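Local coordinates for protein CG4930 (Drosophila melanogaster, PDB 3ISM) that inhibits the nuclease EndoG by forming a complex with it, and probably acts more generally as a ribonuclease inhibitor, at residues R72-E77 / V112-E117; Q90-Y95 / K134-C139; S294-L299 / D314-M319. The protein carries 1 engineered substitution. All blocks are in the same frame, centred on the assembly; numbering follows the deposited sequence.

How the contacts relate
Contacts 1 and 2 are neighbours in a single all-helical bundle, within the range assigned to a Ku C-terminal-like domain. Their centres lie 14 Å apart, and they touch where L114 CD2 meets L92 CD2. Their segments alternate along the chain: helix 52-75, helix 81-102, helix 104-120, then the loop after helix 124-132. Each contact joins elements that are not consecutive in the chain, and their interleaving knits the helices into one body. Contact 3 comes later, between helices 290-305 and 309-317, on the opposite side of the chain's centre, about 94 Å from contact 1 and 81 Å from contact 2, centre to centre. It touches neither, consistent with packing local to each half of this elongated inhibitor.

Contact 1 (R72-E77 / V112-E117)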
# COMPACT_ATOMS: atom_id res chain seq x y z
N ARG C 72 -25.09 16.64 -40.15
CA ARG C 72 -25.33 16.28 -41.54
C ARG C 72 -26.19 15.02 -41.71
O ARG C 72 -27.09 15.00 -42.54
CB ARG C 72 -24.01 16.18 -42.31
CG ARG C 72 -23.36 17.55 -42.45
CD ARG C 72 -22.21 17.58 -43.46
NE ARG C 72 -21.04 16.84 -43.00
CZ ARG C 72 -20.47 15.86 -43.70
NH1 ARG C 72 -20.96 15.53 -44.88
NH2 ARG C 72 -19.39 15.24 -43.22
N LEU C 73 -25.94 13.98 -40.90
CA LEU C 73 -26.71 12.74 -41.02
C LEU C 73 -28.19 12.98 -40.74
O LEU C 73 -29.04 12.35 -41.36
CB LEU C 73 -26.16 11.65 -40.10
CG LEU C 73 -24.82 11.05 -40.55
CD1 LEU C 73 -24.14 10.37 -39.40
CD2 LEU C 73 -25.00 10.10 -41.73
N LEU C 74 -28.46 13.90 -39.83
CA LEU C 74 -29.82 14.21 -39.41
C LEU C 74 -30.55 15.19 -40.34
O LEU C 74 -31.75 15.03 -40.56
CB LEU C 74 -29.83 14.76 -37.98
CG LEU C 74 -29.52 13.75 -36.87
CD1 LEU C 74 -29.30 14.45 -35.52
CD2 LEU C 74 -30.63 12.72 -36.77
N PHE C 75 -29.84 16.17 -40.90
CA PHE C 75 -30.49 17.29 -41.58
C PHE C 75 -30.18 17.49 -43.07
O PHE C 75 -30.90 18.23 -43.74
CB PHE C 75 -30.24 18.61 -40.82
CG PHE C 75 -30.56 18.53 -39.35
CD1 PHE C 75 -31.84 18.23 -38.91
CD2 PHE C 75 -29.57 18.76 -38.40
CE1 PHE C 75 -32.14 18.15 -37.56
CE2 PHE C 75 -29.86 18.67 -37.04
CZ PHE C 75 -31.14 18.37 -36.62
N ASP C 76 -29.10 16.87 -43.57
CA ASP C 76 -28.67 17.04 -44.97
C ASP C 76 -29.69 16.71 -46.05
O ASP C 76 -29.59 17.23 -47.16
CB ASP C 76 -27.39 16.24 -45.27
CG ASP C 76 -26.14 17.11 -45.28
OD1 ASP C 76 -26.24 18.32 -44.96
OD2 ASP C 76 -25.04 16.59 -45.63
N GLU C 77 -30.65 15.83 -45.75
CA GLU C 77 -31.64 15.37 -46.75
C GLU C 77 -31.06 14.52 -47.89
O GLU C 77 -31.74 14.26 -48.88
CB GLU C 77 -32.47 16.54 -47.31
CG GLU C 77 -33.12 17.42 -46.23
CD GLU C 77 -34.27 18.29 -46.73
OE1 GLU C 77 -34.27 18.71 -47.91
OE2 GLU C 77 -35.17 18.57 -45.92
N VAL C 112 -28.14 21.27 -26.98
CA VAL C 112 -29.30 22.17 -26.92
C VAL C 112 -29.67 22.70 -28.31
O VAL C 112 -30.86 22.73 -28.69
CB VAL C 112 -29.01 23.36 -25.96
CG1 VAL C 112 -30.06 24.44 -26.09
CG2 VAL C 112 -28.91 22.87 -24.51
N LYS C 113 -28.67 23.13 -29.07
CA LYS C 113 -28.90 23.55 -30.46
C LYS C 113 -29.40 22.40 -31.32
O LYS C 113 -30.28 22.60 -32.15
CB LYS C 113 -27.63 24.14 -31.07
CG LYS C 113 -27.13 25.42 -30.39
CD LYS C 113 -25.63 25.60 -30.65
CE LYS C 113 -25.10 26.92 -30.05
NZ LYS C 113 -23.59 27.04 -30.07
N LEU C 114 -28.85 21.20 -31.12
CA LEU C 114 -29.30 20.02 -31.85
C LEU C 114 -30.77 19.74 -31.56
O LEU C 114 -31.55 19.54 -32.48
CB LEU C 114 -28.43 18.79 -31.54
CG LEU C 114 -28.81 17.53 -32.34
CD1 LEU C 114 -28.35 17.64 -33.79
CD2 LEU C 114 -28.24 16.28 -31.73
N ARG C 115 -31.15 19.72 -30.28
CA ARG C 115 -32.56 19.55 -29.91
C ARG C 115 -33.43 20.60 -30.60
O ARG C 115 -34.48 20.28 -31.15
CB ARG C 115 -32.75 19.68 -28.40
CG ARG C 115 -34.22 19.70 -27.95
CD ARG C 115 -34.40 20.34 -26.57
NE ARG C 115 -34.09 21.77 -26.59
CZ ARG C 115 -34.00 22.53 -25.50
NH1 ARG C 115 -34.19 22.01 -24.29
NH2 ARG C 115 -33.71 23.82 -25.61
N ASP C 116 -32.99 21.85 -30.55
CA ASP C 116 -33.80 22.94 -31.07
C ASP C 116 -34.05 22.78 -32.56
O ASP C 116 -35.16 23.08 -33.02
CB ASP C 116 -33.19 24.29 -30.72
CG ASP C 116 -33.29 24.61 -29.23
OD1 ASP C 116 -33.81 23.77 -28.46
OD2 ASP C 116 -32.83 25.69 -28.82
N GLU C 117 -33.05 22.26 -33.27
CA GLU C 117 -33.16 21.95 -34.70
C GLU C 117 -34.06 20.73 -34.95
O GLU C 117 -34.85 20.70 -35.90
CB GLU C 117 -31.78 21.73 -35.32
CG GLU C 117 -31.76 21.80 -36.86
CD GLU C 117 -32.05 23.19 -37.45
OE1 GLU C 117 -31.89 24.21 -36.76
OE2 GLU C 117 -32.42 23.26 -38.63
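F75 and E117 meet through carbon rather than oxygen, a case of how an acidic residue can pack against an aromatic ring. The CG methylene of E117 sits over one face of the F75 ring in a CH-pi contact, 3.6 Å from the ring centroid and 17° off the normal. On the opposite face lies the CB of F75's own neighbour L74, 3.8 Å above the plane, so the ring is sandwiched between aliphatic carbons. L114 comes in at the edge instead, its CD1 lying 3.7 Å from F75 CE2, and the same methyl reaches L74 CD1 at 3.8 Å, the two leucines crossing at about a right angle. W71, one turn back on helix 52-75, backs this tight part: its ring meets F75 edge-to-face, and its side chain also touches L114 and E117.

The loose side starts where E117 bends. Its CG is anti to the backbone N (chi1 -164°), which lays the methylene on the ring, and the turn at the next bond carries the carboxylate off, its plane steeply inclined to the ring; K121 offers it a long, weak ion pair. No hydrogen bond crosses between the segments. An alanine at F75 would remove the ring and is likely to leave the E117 methylene and the L114 methyl facing a gap. The chemistry implies cohesion between helices 52-75 and 104-120 by shape and dispersion, with the charge kept at the margin.

Contact 2 (Q90-Y95 / K134-C139)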
# COMPACT_ATOMS: atom_id res chain seq x y z
N GLN C 90 -26.11 6.21 -33.22
CA GLN C 90 -24.95 5.45 -32.78
C GLN C 90 -23.71 6.31 -32.54
O GLN C 90 -23.02 6.13 -31.54
CB GLN C 90 -24.62 4.34 -33.78
CG GLN C 90 -25.67 3.24 -33.86
CD GLN C 90 -25.25 2.10 -34.76
OE1 GLN C 90 -24.06 1.80 -34.89
NE2 GLN C 90 -26.23 1.44 -35.38
N LEU C 91 -23.41 7.21 -33.47
CA LEU C 91 -22.29 8.15 -33.30
C LEU C 91 -22.53 9.09 -32.10
O LEU C 91 -21.62 9.31 -31.30
CB LEU C 91 -22.00 8.96 -34.58
CG LEU C 91 -20.83 9.99 -34.54
CD1 LEU C 91 -19.54 9.34 -34.11
CD2 LEU C 91 -20.64 10.68 -35.88
N LEU C 92 -23.75 9.60 -31.97
CA LEU C 92 -24.07 10.49 -30.86
C LEU C 92 -23.84 9.82 -29.51
O LEU C 92 -23.23 10.40 -28.61
CB LEU C 92 -25.51 11.01 -30.96
CG LEU C 92 -25.99 12.06 -29.95
CD1 LEU C 92 -25.11 13.28 -30.01
CD2 LEU C 92 -27.43 12.45 -30.26
N GLU C 93 -24.33 8.59 -29.38
CA GLU C 93 -24.14 7.80 -28.17
C GLU C 93 -22.66 7.56 -27.83
O GLU C 93 -22.24 7.79 -26.70
CB GLU C 93 -24.86 6.46 -28.33
CG GLU C 93 -24.98 5.70 -27.05
CD GLU C 93 -26.29 4.91 -26.96
OE1 GLU C 93 -26.88 4.54 -28.02
OE2 GLU C 93 -26.72 4.67 -25.82
N GLU C 94 -21.89 7.08 -28.80
CA GLU C 94 -20.45 6.89 -28.61
C GLU C 94 -19.75 8.20 -28.27
O GLU C 94 -18.96 8.27 -27.32
CB GLU C 94 -19.82 6.28 -29.86
CG GLU C 94 -18.34 5.91 -29.73
CD GLU C 94 -18.09 4.69 -28.87
OE1 GLU C 94 -18.98 3.81 -28.78
OE2 GLU C 94 -17.00 4.59 -28.28
N TYR C 95 -20.04 9.25 -29.04
CA TYR C 95 -19.42 10.55 -28.79
C TYR C 95 -19.74 11.09 -27.38
O TYR C 95 -18.82 11.48 -26.64
CB TYR C 95 -19.71 11.56 -29.90
CG TYR C 95 -19.51 12.99 -29.49
CD1 TYR C 95 -18.32 13.41 -28.88
CD2 TYR C 95 -20.51 13.94 -29.69
CE1 TYR C 95 -18.16 14.72 -28.48
CE2 TYR C 95 -20.33 15.25 -29.30
CZ TYR C 95 -19.16 15.64 -28.70
OH TYR C 95 -18.96 16.93 -28.31
N LYS C 134 -32.92 7.51 -24.74
CA LYS C 134 -31.54 7.07 -24.52
C LYS C 134 -30.77 8.05 -23.62
O LYS C 134 -29.57 7.88 -23.39
CB LYS C 134 -30.80 6.86 -25.84
CG LYS C 134 -31.28 5.65 -26.64
CD LYS C 134 -30.49 5.51 -27.96
CE LYS C 134 -31.21 4.61 -28.96
NZ LYS C 134 -31.31 3.21 -28.48
N GLN C 135 -31.49 9.06 -23.11
CA GLN C 135 -30.92 10.10 -22.23
C GLN C 135 -29.64 10.72 -22.80
O GLN C 135 -28.59 10.73 -22.14
CB GLN C 135 -30.72 9.55 -20.80
CG GLN C 135 -32.01 8.98 -20.19
CD GLN C 135 -31.84 8.50 -18.76
OE1 GLN C 135 -31.31 9.21 -17.91
NE2 GLN C 135 -32.31 7.28 -18.49
N LEU C 136 -29.73 11.23 -24.02
CA LEU C 136 -28.54 11.78 -24.69
C LEU C 136 -28.44 13.31 -24.63
O LEU C 136 -27.76 13.92 -25.45
CB LEU C 136 -28.40 11.27 -26.14
CG LEU C 136 -28.36 9.74 -26.28
CD1 LEU C 136 -28.40 9.31 -27.74
CD2 LEU C 136 -27.18 9.08 -25.53
N GLY C 137 -29.09 13.90 -23.64
CA GLY C 137 -28.98 15.33 -23.40
C GLY C 137 -27.72 15.63 -22.61
O GLY C 137 -26.79 14.84 -22.61
N PRO C 138 -27.68 16.79 -21.92
CA PRO C 138 -26.47 17.19 -21.22
C PRO C 138 -25.91 16.13 -20.26
O PRO C 138 -26.67 15.40 -19.60
CB PRO C 138 -26.92 18.44 -20.45
CG PRO C 138 -28.02 19.01 -21.28
CD PRO C 138 -28.76 17.78 -21.77
N CYS C 139 -24.59 16.06 -20.21
CA CYS C 139 -23.89 15.26 -19.24
C CYS C 139 -24.15 15.87 -17.86
O CYS C 139 -24.25 17.10 -17.74
CB CYS C 139 -22.39 15.25 -19.54
SG CYS C 139 -21.98 14.92 -21.31
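L92 and L136 make the apolar part of this contact, L136 lying against helix 81-102. The CG of L136 lies anti to its own carbonyl carbon (chi1 -56°), and the branch divides the work: CD1 comes within 4.1 Å of L92 CD2, the two side chains meeting at a slant, while CD2 lies against the backbone of the helix, 4.2 Å from E93 CA. L92 also touches Y107 and W110 of helix 104-120 and I70 of helix 52-75, so L136 joins a shared hydrophobic core.

The polar part lies at the exposed margin. E93 and K134 cross at about a right angle, and E93 OE1 rests 3.7 Å from the CD methylene of K134. The ammonium itself stays farther off, with NZ 4.6 Å from that OE1, so opposite charges would attract only at a distance, without a salt bridge.

Hydrogen bonds to residues outside the two segments fix the loop's backbone: L136 O is bonded to the hydroxyl of Y107, G137 N to that of Y158, and G137 O to NE of R96. On another side of helix 81-102, E94 forms a salt bridge with R94 of the CG8862 chain. The whole is typical of a helix ended by a Schellman motif, here with Q135 at positive phi, in which the next residue, L136, turns back into the core of an all-helical domain.

Contact 3 (S294-L299 / D314-M319); sequences SWIFNL and DKMVKM
M316 reaches I296 through a chain that runs out from its helix and bends at the end: CG is anti to the carbonyl carbon (chi1 -61°), the next bond is extended, and a turn about the CG-SD bond (chi3 74°) swings the CE methyl toward helix 290-305. From the other side, I296 carries CG1 anti to its backbone N (chi1 -157°), which sends CD1 out to meet that methyl. The two side chains approach tip to tip, with I296 CD1 3.8 Å from M316 CE, and the CG1 methylene of I296 follows at 4.0 Å from the same CE.

L299, one turn further along, adds its CD2 at 4.2 Å from M316 CE. The methionine methyl thus has a branched side chain from each of two successive turns of helix 290-305 against it. The sulfur stands back, SD being 4.6 Å from L299 CD2, and the thioether enters the contact mainly through its terminal carbon. Long side chains span a considerable gap here, for the nearest CA atoms, those of I296 and M316, are 9.5 Å apart.

The surroundings complete a buried core. L277 of helix 267-287 touches both I296 and L299, L260 and F261 of helix 238-261 cover L299, and F311 packs on M316 from its own helix. No hydrogen bond or charge pair joins the two segments. What joins helices 290-305 and 309-317 here is therefore dispersion and the burial of apolar surface, with the unbranched methionine arm placing one methyl against two branched side chains.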
# COMPACT_ATOMS: atom_id res chain seq x y z
N SER C 294 21.91 -24.89 25.47
CA SER C 294 22.90 -25.12 26.51
C SER C 294 22.50 -26.32 27.37
O SER C 294 23.29 -27.25 27.57
CB SER C 294 23.07 -23.87 27.37
OG SER C 294 22.95 -22.71 26.57
N TRP C 295 21.26 -26.30 27.85
CA TRP C 295 20.75 -27.28 28.82
C TRP C 295 20.57 -28.67 28.24
O TRP C 295 20.78 -29.67 28.94
CB TRP C 295 19.43 -26.78 29.42
CG TRP C 295 18.62 -27.78 30.24
CD1 TRP C 295 18.74 -28.04 31.58
CD2 TRP C 295 17.55 -28.61 29.77
NE1 TRP C 295 17.82 -28.98 31.96
CE2 TRP C 295 17.08 -29.36 30.87
CE3 TRP C 295 16.95 -28.81 28.52
CZ2 TRP C 295 16.03 -30.28 30.77
CZ3 TRP C 295 15.90 -29.73 28.41
CH2 TRP C 295 15.46 -30.45 29.53
N ILE C 296 20.18 -28.75 26.96
CA ILE C 296 19.91 -30.06 26.35
C ILE C 296 21.15 -30.97 26.35
O ILE C 296 21.04 -32.20 26.46
CB ILE C 296 19.22 -29.94 24.94
CG1 ILE C 296 18.46 -31.22 24.57
CG2 ILE C 296 20.21 -29.51 23.83
CD1 ILE C 296 17.30 -31.54 25.47
N PHE C 297 22.33 -30.35 26.29
CA PHE C 297 23.61 -31.03 26.42
C PHE C 297 23.81 -31.61 27.82
O PHE C 297 24.34 -32.72 27.97
CB PHE C 297 24.76 -30.08 26.11
CG PHE C 297 25.11 -30.00 24.66
CD1 PHE C 297 26.01 -30.89 24.09
CD2 PHE C 297 24.54 -29.02 23.85
CE1 PHE C 297 26.35 -30.82 22.75
CE2 PHE C 297 24.87 -28.93 22.49
CZ PHE C 297 25.77 -29.84 21.94
N ASN C 298 23.40 -30.84 28.83
CA ASN C 298 23.43 -31.31 30.23
C ASN C 298 22.51 -32.50 30.45
O ASN C 298 22.88 -33.46 31.13
CB ASN C 298 23.05 -30.18 31.19
CG ASN C 298 24.00 -28.99 31.13
OD1 ASN C 298 23.57 -27.84 31.05
ND2 ASN C 298 25.31 -29.26 31.18
N LEU C 299 21.31 -32.44 29.88
CA LEU C 299 20.35 -33.54 29.98
C LEU C 299 20.86 -34.81 29.30
O LEU C 299 20.76 -35.90 29.88
CB LEU C 299 18.98 -33.15 29.43
CG LEU C 299 17.92 -34.25 29.35
CD1 LEU C 299 17.57 -34.79 30.73
CD2 LEU C 299 16.66 -33.76 28.66
N ASP C 314 15.58 -43.78 21.34
CA ASP C 314 14.20 -43.75 20.83
C ASP C 314 13.52 -42.40 21.02
O ASP C 314 12.52 -42.10 20.36
CB ASP C 314 13.34 -44.82 21.51
CG ASP C 314 13.95 -46.21 21.44
OD1 ASP C 314 14.80 -46.45 20.56
OD2 ASP C 314 13.58 -47.06 22.28
N LYS C 315 14.05 -41.59 21.93
CA LYS C 315 13.47 -40.28 22.19
C LYS C 315 14.36 -39.14 21.73
O LYS C 315 14.01 -38.42 20.79
CB LYS C 315 13.07 -40.13 23.67
CG LYS C 315 12.25 -41.31 24.23
CD LYS C 315 10.95 -41.52 23.46
CE LYS C 315 10.17 -42.71 24.00
NZ LYS C 315 8.81 -42.79 23.37
N MET C 316 15.53 -38.98 22.36
CA MET C 316 16.40 -37.84 22.07
C MET C 316 17.01 -37.84 20.66
O MET C 316 17.10 -36.78 20.01
CB MET C 316 17.50 -37.73 23.12
CG MET C 316 16.98 -37.52 24.52
SD MET C 316 18.24 -36.85 25.61
CE MET C 316 18.31 -35.15 25.02
N VAL C 317 17.42 -39.04 20.20
CA VAL C 317 17.94 -39.22 18.85
C VAL C 317 16.80 -39.31 17.82
O VAL C 317 16.71 -38.48 16.92
CB VAL C 317 18.85 -40.47 18.73
CG1 VAL C 317 19.22 -40.75 17.27
CG2 VAL C 317 20.11 -40.30 19.58
N LYS C 318 15.93 -40.31 17.99
CA LYS C 318 14.88 -40.63 17.02
C LYS C 318 13.94 -39.46 16.74
O LYS C 318 13.62 -39.19 15.58
CB LYS C 318 14.08 -41.86 17.47
CG LYS C 318 12.94 -42.26 16.54
CD LYS C 318 12.50 -43.71 16.79
CE LYS C 318 11.62 -43.87 18.02
NZ LYS C 318 11.47 -45.30 18.43
N MET C 319 13.53 -38.76 17.79
CA MET C 319 12.62 -37.63 17.64
C MET C 319 13.32 -36.28 17.49
O MET C 319 12.66 -35.22 17.56
CB MET C 319 11.63 -37.59 18.80
CG MET C 319 10.88 -38.88 18.97
SD MET C 319 10.03 -38.87 20.55
CE MET C 319 8.72 -40.06 20.22